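Local coordinates for protein pyruvate carboxylase n-terminal domain (Aquifex aeolicus, PDB 1ULZ) that forms the N-terminal biotin carboxylase part of a pyruvate carboxylase, with an ATP-grasp ATP-binding domain between biotin carboxylase N- and C-terminal domains, at residues 2-7 with 25-30; 352-357 with 409-414. The protein carries 1 engineered substitution. One frame throughout, in Å; residues are numbered along the deposited sequence.

Contact 1: 2-7 with 25-30. Engineered in segment 2-7: Val2 (natural residue Phe).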
loop_
_atom_site.group_PDB
_atom_site.type_symbol
_atom_site.label_atom_id
_atom_site.label_comp_id
_atom_site.label_asym_id
_atom_site.label_seq_id
_atom_site.Cartn_x
_atom_site.Cartn_y
_atom_site.Cartn_z
ATOM N N VAL A 2 26.974 -2.076 -10.402
ATOM C CA VAL A 2 26.047 -3.040 -9.816
ATOM C C VAL A 2 25.361 -3.843 -10.916
ATOM O O VAL A 2 24.531 -3.314 -11.643
ATOM C CB VAL A 2 24.953 -2.317 -8.992
ATOM C CG1 VAL A 2 24.114 -3.329 -8.242
ATOM C CG2 VAL A 2 25.587 -1.337 -8.025
ATOM N N ASN A 3 25.704 -5.122 -11.029
ATOM C CA ASN A 3 25.114 -5.992 -12.043
ATOM C C ASN A 3 24.460 -7.209 -11.401
ATOM O O ASN A 3 23.603 -7.861 -12.002
ATOM C CB ASN A 3 26.187 -6.454 -13.026
ATOM C CG ASN A 3 26.747 -5.311 -13.840
ATOM O OD1 ASN A 3 26.158 -4.896 -14.843
ATOM N ND2 ASN A 3 27.878 -4.767 -13.392
ATOM N N LYS A 4 24.898 -7.524 -10.187
ATOM C CA LYS A 4 24.361 -8.641 -9.426
ATOM C C LYS A 4 24.550 -8.305 -7.957
ATOM O O LYS A 4 25.667 -8.026 -7.508
ATOM C CB LYS A 4 25.086 -9.946 -9.762
ATOM C CG LYS A 4 24.594 -11.125 -8.931
ATOM C CD LYS A 4 25.270 -12.451 -9.295
ATOM C CE LYS A 4 24.727 -13.031 -10.594
ATOM N NZ LYS A 4 25.319 -14.376 -10.878
ATOM N N VAL A 5 23.451 -8.335 -7.215
ATOM C CA VAL A 5 23.477 -8.002 -5.803
ATOM C C VAL A 5 23.368 -9.172 -4.833
ATOM O O VAL A 5 22.437 -9.974 -4.897
ATOM C CB VAL A 5 22.358 -6.997 -5.468
ATOM C CG1 VAL A 5 22.331 -6.720 -3.966
ATOM C CG2 VAL A 5 22.574 -5.711 -6.264
ATOM N N LEU A 6 24.331 -9.265 -3.930
ATOM C CA LEU A 6 24.313 -10.302 -2.919
ATOM C C LEU A 6 23.775 -9.615 -1.670
ATOM O O LEU A 6 24.305 -8.584 -1.238
ATOM C CB LEU A 6 25.721 -10.850 -2.673
ATOM C CG LEU A 6 25.841 -11.992 -1.653
ATOM C CD1 LEU A 6 27.129 -12.762 -1.894
ATOM C CD2 LEU A 6 25.803 -11.438 -0.237
ATOM N N VAL A 7 22.706 -10.171 -1.115
ATOM C CA VAL A 7 22.084 -9.619 0.082
ATOM C C VAL A 7 22.688 -10.281 1.315
ATOM O O VAL A 7 22.419 -11.451 1.600
ATOM C CB VAL A 7 20.559 -9.865 0.065
ATOM C CG1 VAL A 7 19.908 -9.199 1.262
ATOM C CG2 VAL A 7 19.961 -9.343 -1.242
ATOM N N GLY A 25 15.480 -4.926 -12.121
ATOM C CA GLY A 25 15.905 -5.935 -13.077
ATOM C C GLY A 25 17.306 -6.436 -12.771
ATOM O O GLY A 25 18.034 -6.864 -13.664
ATOM N N ILE A 26 17.687 -6.377 -11.499
ATOM C CA ILE A 26 19.008 -6.814 -11.062
ATOM C C ILE A 26 18.931 -8.183 -10.391
ATOM O O ILE A 26 18.214 -8.354 -9.404
ATOM C CB ILE A 26 19.615 -5.814 -10.054
ATOM C CG1 ILE A 26 19.817 -4.454 -10.727
ATOM C CG2 ILE A 26 20.938 -6.350 -9.512
ATOM C CD1 ILE A 26 20.302 -3.374 -9.788
ATOM N N PRO A 27 19.662 -9.176 -10.927
ATOM C CA PRO A 27 19.646 -10.519 -10.339
ATOM C C PRO A 27 20.150 -10.451 -8.906
ATOM O O PRO A 27 20.997 -9.617 -8.580
ATOM C CB PRO A 27 20.575 -11.317 -11.261
ATOM C CG PRO A 27 21.535 -10.287 -11.754
ATOM C CD PRO A 27 20.628 -9.099 -12.036
ATOM N N THR A 28 19.635 -11.325 -8.050
ATOM C CA THR A 28 20.037 -11.314 -6.651
ATOM C C THR A 28 20.603 -12.627 -6.151
ATOM O O THR A 28 20.342 -13.695 -6.717
ATOM C CB THR A 28 18.853 -10.951 -5.740
ATOM O OG1 THR A 28 17.824 -11.936 -5.879
ATOM C CG2 THR A 28 18.297 -9.595 -6.116
ATOM N N VAL A 29 21.382 -12.533 -5.078
ATOM C CA VAL A 29 21.986 -13.698 -4.447
ATOM C C VAL A 29 21.692 -13.642 -2.953
ATOM O O VAL A 29 21.973 -12.639 -2.286
ATOM C CB VAL A 29 23.522 -13.743 -4.633
ATOM C CG1 VAL A 29 24.093 -14.952 -3.888
ATOM C CG2 VAL A 29 23.874 -13.832 -6.112
ATOM N N ALA A 30 21.122 -14.726 -2.437
ATOM C CA ALA A 30 20.787 -14.814 -1.025
ATOM C C ALA A 30 21.707 -15.781 -0.283
ATOM O O ALA A 30 22.229 -16.728 -0.869
ATOM C CB ALA A 30 19.335 -15.267 -0.868
#
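Lys4 sends CG anti to its backbone N (chi1 177°) and runs straight on to CD, and this lays the aliphatic chain across Val29, with CD 3.7 Å from Val29 CG2. Ile26 turns CG1 anti to the carbonyl carbon (chi1 -63°) and leaves CG2 facing the other segment, 3.7 Å from Val5 CG2. The side chains of Ile26 and Val2, an engineered residue, cross at about a right angle, with Ile26 CD1 4.1 Å from Val2 CG1. Next along the segment, Pro27 sets its ring atoms CG and CD against the carbonyl oxygen of Asn3, CG 3.2 Å from Asn3 O. From here on the backbones take over. Val5 N donates to Pro27 O, Val29 N to Val5 O in a more bent bond of 2.8 Å, and Val7 N to Val29 O in a nearly straight one. Thr28 CA and Leu6 CA approach Val5 O and Val29 O, so each of those oxygens takes one N-H bond and one close CA-H contact. The strands run parallel, 25° apart, as the two ends of a beta-alpha-beta unit whose helix, 11-24, lies against Val5, Val7 and Thr28. They are the first two strands in sequence and neighbours inside a five-stranded Rossmann-like parallel sheet, strand 76-78 beyond Leu6 and strand 47-50 beyond Ala30. Leu6 and Val29 pack on the face away from that helix, Leu6 CG 4.1 Å from Val29 CG1. The chemistry thus divides its work: backbone bonds set the parallel register from Pro27 to Val29, apolar carbons pack on both faces of the pair, and the Lys4 charge is paired with Glu47 on the neighbouring strand, with the Val72 carbonyl as a second acceptor.

Contact 2: 352-357 with 409-414. Unlike the reference sequence in segment 352-357: Arg352 (reference Gly).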
loop_
_atom_site.group_PDB
_atom_site.type_symbol
_atom_site.label_atom_id
_atom_site.label_comp_id
_atom_site.label_asym_id
_atom_site.label_seq_id
_atom_site.Cartn_x
_atom_site.Cartn_y
_atom_site.Cartn_z
ATOM N N ARG A 352 8.260 -19.964 18.610
ATOM C CA ARG A 352 7.466 -21.055 18.075
ATOM C C ARG A 352 7.123 -20.908 16.595
ATOM O O ARG A 352 7.769 -20.147 15.869
ATOM C CB ARG A 352 6.196 -21.231 18.909
ATOM C CG ARG A 352 6.502 -21.589 20.356
ATOM C CD ARG A 352 5.487 -22.574 20.923
ATOM N NE ARG A 352 4.131 -22.033 20.944
ATOM C CZ ARG A 352 3.081 -22.680 21.448
ATOM N NH1 ARG A 352 3.236 -23.892 21.976
ATOM N NH2 ARG A 352 1.877 -22.119 21.426
ATOM N N VAL A 353 6.109 -21.645 16.148
ATOM C CA VAL A 353 5.721 -21.615 14.744
ATOM C C VAL A 353 4.329 -21.026 14.524
ATOM O O VAL A 353 3.389 -21.347 15.245
ATOM C CB VAL A 353 5.766 -23.035 14.161
ATOM C CG1 VAL A 353 5.564 -22.994 12.664
ATOM C CG2 VAL A 353 7.099 -23.692 14.516
ATOM N N ILE A 354 4.208 -20.160 13.520
ATOM C CA ILE A 354 2.930 -19.532 13.207
ATOM C C ILE A 354 1.983 -20.522 12.533
ATOM O O ILE A 354 2.363 -21.220 11.595
ATOM C CB ILE A 354 3.131 -18.298 12.283
ATOM C CG1 ILE A 354 3.790 -17.169 13.078
ATOM C CG2 ILE A 354 1.801 -17.835 11.703
ATOM C CD1 ILE A 354 3.946 -15.889 12.294
ATOM N N GLU A 355 0.752 -20.588 13.036
ATOM C CA GLU A 355 -0.262 -21.478 12.483
ATOM C C GLU A 355 -1.189 -20.655 11.585
ATOM O O GLU A 355 -0.991 -20.612 10.372
ATOM C CB GLU A 355 -1.039 -22.153 13.618
ATOM C CG GLU A 355 -0.107 -22.797 14.636
ATOM C CD GLU A 355 -0.835 -23.530 15.746
ATOM O OE1 GLU A 355 -2.046 -23.274 15.951
ATOM O OE2 GLU A 355 -0.182 -24.356 16.429
ATOM N N ARG A 356 -2.191 -19.992 12.152
ATOM C CA ARG A 356 -3.065 -19.183 11.307
ATOM C C ARG A 356 -2.349 -17.863 11.039
ATOM O O ARG A 356 -1.632 -17.346 11.895
ATOM C CB ARG A 356 -4.428 -18.970 11.976
ATOM C CG ARG A 356 -5.077 -20.299 12.363
ATOM C CD ARG A 356 -6.603 -20.276 12.397
ATOM N NE ARG A 356 -7.146 -19.456 13.473
ATOM C CZ ARG A 356 -8.350 -19.637 14.016
ATOM N NH1 ARG A 356 -9.141 -20.619 13.590
ATOM N NH2 ARG A 356 -8.772 -18.832 14.989
ATOM N N TYR A 357 -2.509 -17.338 9.831
ATOM C CA TYR A 357 -1.839 -16.099 9.460
ATOM C C TYR A 357 -2.586 -15.394 8.337
ATOM O O TYR A 357 -2.618 -15.877 7.206
ATOM C CB TYR A 357 -0.395 -16.408 9.020
ATOM C CG TYR A 357 0.483 -15.184 8.803
ATOM C CD1 TYR A 357 0.904 -14.821 7.527
ATOM C CD2 TYR A 357 0.869 -14.385 9.871
ATOM C CE1 TYR A 357 1.679 -13.702 7.327
ATOM C CE2 TYR A 357 1.647 -13.258 9.679
ATOM C CZ TYR A 357 2.047 -12.919 8.407
ATOM O OH TYR A 357 2.795 -11.776 8.211
ATOM N N TYR A 409 -5.624 -8.446 11.790
ATOM C CA TYR A 409 -4.402 -9.223 11.576
ATOM C C TYR A 409 -4.424 -10.500 12.407
ATOM O O TYR A 409 -4.141 -10.466 13.605
ATOM C CB TYR A 409 -3.187 -8.373 11.961
ATOM C CG TYR A 409 -1.905 -8.656 11.198
ATOM C CD1 TYR A 409 -0.997 -7.631 10.946
ATOM C CD2 TYR A 409 -1.594 -9.928 10.741
ATOM C CE1 TYR A 409 0.178 -7.860 10.258
ATOM C CE2 TYR A 409 -0.407 -10.171 10.048
ATOM C CZ TYR A 409 0.471 -9.126 9.809
ATOM O OH TYR A 409 1.639 -9.336 9.117
ATOM N N GLU A 410 -4.754 -11.626 11.783
ATOM C CA GLU A 410 -4.791 -12.881 12.527
ATOM C C GLU A 410 -3.442 -13.599 12.530
ATOM O O GLU A 410 -2.820 -13.782 11.488
ATOM C CB GLU A 410 -5.849 -13.837 11.964
ATOM C CG GLU A 410 -6.056 -15.054 12.870
ATOM C CD GLU A 410 -7.059 -16.068 12.339
ATOM O OE1 GLU A 410 -7.666 -16.779 13.164
ATOM O OE2 GLU A 410 -7.234 -16.176 11.111
ATOM N N ILE A 411 -2.999 -13.993 13.716
ATOM C CA ILE A 411 -1.747 -14.720 13.887
ATOM C C ILE A 411 -1.893 -15.640 15.101
ATOM O O ILE A 411 -2.158 -15.165 16.207
ATOM C CB ILE A 411 -0.552 -13.772 14.169
ATOM C CG1 ILE A 411 -0.339 -12.811 13.001
ATOM C CG2 ILE A 411 0.705 -14.589 14.412
ATOM C CD1 ILE A 411 0.881 -11.923 13.162
ATOM N N THR A 412 -1.748 -16.948 14.897
ATOM C CA THR A 412 -1.829 -17.893 16.011
ATOM C C THR A 412 -0.602 -18.797 16.012
ATOM O O THR A 412 0.112 -18.894 15.013
ATOM C CB THR A 412 -3.100 -18.784 15.950
ATOM O OG1 THR A 412 -3.068 -19.601 14.773
ATOM C CG2 THR A 412 -4.353 -17.924 15.948
ATOM N N GLY A 413 -0.365 -19.457 17.139
ATOM C CA GLY A 413 0.779 -20.342 17.265
ATOM C C GLY A 413 1.848 -19.688 18.118
ATOM O O GLY A 413 2.726 -20.358 18.661
ATOM N N VAL A 414 1.758 -18.368 18.242
ATOM C CA VAL A 414 2.714 -17.587 19.017
ATOM C C VAL A 414 2.036 -16.342 19.570
ATOM O O VAL A 414 1.030 -15.875 19.023
ATOM C CB VAL A 414 3.900 -17.108 18.140
ATOM C CG1 VAL A 414 4.667 -18.296 17.593
ATOM C CG2 VAL A 414 3.379 -16.250 16.986
HETATM O O HOH W 1 -7.867 -16.583 15.608
#
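Arg352, which differs from the reference sequence, lays CB on Val414 CG1 at 3.6 Å, while its NE and NH2 reach Gly413 O through two weak hydrogen bonds. Val353 offers its carbonyl oxygen to Gly413 CA, 3.5 Å from Val353 O; having no side chain, Gly413 can bring CA against both this oxygen and Glu355 CG. Ile354 splits its work: CG1 meets Val414 CG2, and CD1 reaches across to Ile411 CG2 at 4.1 Å, with Ile385 of strand 384-392 close by. Glu355 N then gives a short, nearly straight bond to Thr412 O, 2.7 Å away, approaching from above the carbonyl plane. The segments run antiparallel, and at Tyr357 and Ile411 they form a non-hydrogen-bonded pair of a small, weakly bonded two-stranded sheet, 357-358/410-411, in the biotin carboxylase C-terminal domain. Arg356 is gripped by Thr412 twice, its N bonding to Thr412 OG1 and its O accepting from Thr412 N. Its guanidinium takes Glu410 OE1 over one face, in a salt bridge with NE at 2.7 Å from that oxygen. The other carboxylate oxygen, Glu410 OE2, pairs with Arg40 of the second subunit. Tyr357, with CG anti to its backbone N (chi1 -171°), runs beside Ile411, CD2 3.7 Å from Ile411 CG1; its OH shares a hydrogen bond of 2.8 Å with Tyr409 OH, lying in the plane of the Tyr409 ring, and also bonds to His369.

Contact 1 closes before contact 2 opens along the chain, and the two belong to different domains, the biotin carboxylase N-terminal and C-terminal ones, with the ATP-binding domain lying between them in sequence. The centres of contact 1 and contact 2 are about 32 Å apart, and the nearest atoms of contact 1 and contact 2 about 19 Å; they do not touch, and they lie in different sheets. Contact 1 is part of a parallel sheet, its two strands connected by helix 11-24; contact 2 is a small antiparallel pair whose segments are separated by 51 residues, including strands 365-369 and 384-392 of the large antiparallel sheet. No residue of the other chain touches the segments of contact 1, whereas contact 2 reaches the second subunit through Glu410.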